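Local coordinates for protein putative SnoaL-like polyketide cyclase (PDB 3GZB) that is of unproven function but, as a member of the SnoaL-like family with an NTF2-type fold, may act as a polyketide cyclase, at residues A[6-9]-A[10-14]. Numbering follows the deposited sequence.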
loop_
_atom_site.group_PDB
_atom_site.type_symbol
_atom_site.label_atom_id
_atom_site.label_comp_id
_atom_site.label_asym_id
_atom_site.label_seq_id
_atom_site.Cartn_x
_atom_site.Cartn_y
_atom_site.Cartn_z
ATOM N N LEU A 6 -13.428 16.288 11.503
ATOM C CA LEU A 6 -13.219 17.447 10.657
ATOM C C LEU A 6 -12.475 16.996 9.407
ATOM O O LEU A 6 -11.453 16.375 9.530
ATOM C CB LEU A 6 -12.350 18.475 11.378
ATOM C CG LEU A 6 -12.968 19.224 12.559
ATOM C CD1 LEU A 6 -12.056 20.378 12.893
ATOM C CD2 LEU A 6 -14.337 19.725 12.184
ATOM N N VAL A 7 -13.017 17.305 8.250
ATOM C CA VAL A 7 -12.330 17.011 6.973
ATOM C C VAL A 7 -11.443 18.224 6.683
ATOM O O VAL A 7 -11.928 19.342 6.560
ATOM C CB VAL A 7 -13.309 16.806 5.829
ATOM C CG1 VAL A 7 -12.548 16.621 4.499
ATOM C CG2 VAL A 7 -14.178 15.571 6.103
ATOM N N ILE A 8 -10.146 17.936 6.539
ATOM C CA ILE A 8 -9.052 18.919 6.442
ATOM C C ILE A 8 -8.267 18.603 5.139
ATOM O O ILE A 8 -7.860 17.462 4.974
ATOM C CB ILE A 8 -8.103 18.665 7.672
ATOM C CG1 ILE A 8 -8.821 19.003 8.988
ATOM C CG2 ILE A 8 -6.782 19.424 7.592
ATOM C CD1 ILE A 8 -9.406 20.327 8.953
ATOM N N PRO A 9 -8.008 19.579 4.256
ATOM C CA PRO A 9 -7.075 19.283 3.181
ATOM C C PRO A 9 -5.706 18.974 3.770
ATOM O O PRO A 9 -5.260 19.660 4.690
ATOM C CB PRO A 9 -7.026 20.584 2.368
ATOM C CG PRO A 9 -7.547 21.619 3.204
ATOM C CD PRO A 9 -8.351 21.007 4.306
ATOM N N VAL A 10 -5.018 17.962 3.271
ATOM C CA VAL A 10 -3.709 17.588 3.794
ATOM C C VAL A 10 -2.695 18.761 3.573
ATOM O O VAL A 10 -1.785 18.930 4.380
ATOM C CB VAL A 10 -3.220 16.262 3.248
ATOM C CG1 VAL A 10 -1.886 15.837 3.868
ATOM C CG2 VAL A 10 -4.248 15.153 3.562
ATOM N N SER A 11 -2.884 19.542 2.527
ATOM C CA SER A 11 -2.068 20.728 2.323
ATOM C C SER A 11 -2.109 21.665 3.533
ATOM O O SER A 11 -1.109 22.351 3.788
ATOM C CB SER A 11 -2.537 21.472 1.086
ATOM O OG SER A 11 -3.872 21.923 1.200
ATOM N N ALA A 12 -3.234 21.702 4.261
ATOM C CA ALA A 12 -3.301 22.550 5.469
ATOM C C ALA A 12 -2.563 21.962 6.669
ATOM O O ALA A 12 -2.357 22.682 7.626
ATOM C CB ALA A 12 -4.788 22.856 5.886
ATOM N N GLN A 13 -2.234 20.675 6.651
ATOM C CA GLN A 13 -1.451 19.974 7.666
ATOM C C GLN A 13 0.036 19.934 7.357
ATOM O O GLN A 13 0.844 19.645 8.230
ATOM C CB GLN A 13 -1.957 18.529 7.840
ATOM C CG GLN A 13 -3.428 18.431 8.131
ATOM C CD GLN A 13 -3.870 16.986 8.244
ATOM O OE1 GLN A 13 -3.611 16.158 7.363
ATOM N NE2 GLN A 13 -4.488 16.669 9.382
ATOM N N ALA A 14 0.382 20.176 6.080
ATOM C CA ALA A 14 1.736 19.918 5.591
ATOM C C ALA A 14 2.777 20.768 6.248
ATOM O O ALA A 14 3.923 20.339 6.355
ATOM C CB ALA A 14 1.827 20.111 4.058
#
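The amide N of Ala12 donates a hydrogen bond to Pro9 O at 2.9 Å, closing the first turn where the extended chain of 6-9 coils into the helical backbone angles of 10-14. The bond is bent, 141° at the hydrogen, and the donor stands well above the carbonyl plane, 56° out of it. A second bond of the same spacing follows, from Gln13 N to Val10 O, and a weak one from Ala14 N to Ser11 O. Together they make successive i to i+3 turns.

Two side chains of 6-9 lean on this turn. Pro9 CG lies 4.0 Å from Ala12 CB, while Pro9 CB lies alongside Ser11 OG. Ile8 is modelled in two conformers; in the one described here, with CG1 beside the backbone N (chi1 -66°), CG2 lies anti to that N, and it is this methyl that meets the glutamine, Ile8 CG2 to Gln13 CG 3.5 Å. In that conformer the extended glutamine chain crosses Ile8 at about a right angle, with CD and NE2 also near the methyl.

These contacts lie at the protein surface, in the N-terminal arm. Val10 and Ser11 rest on Val27 and Asp31 of helix 21-34, and Ala14 touches Gln24 of that helix and Met19 of the loop leading into it.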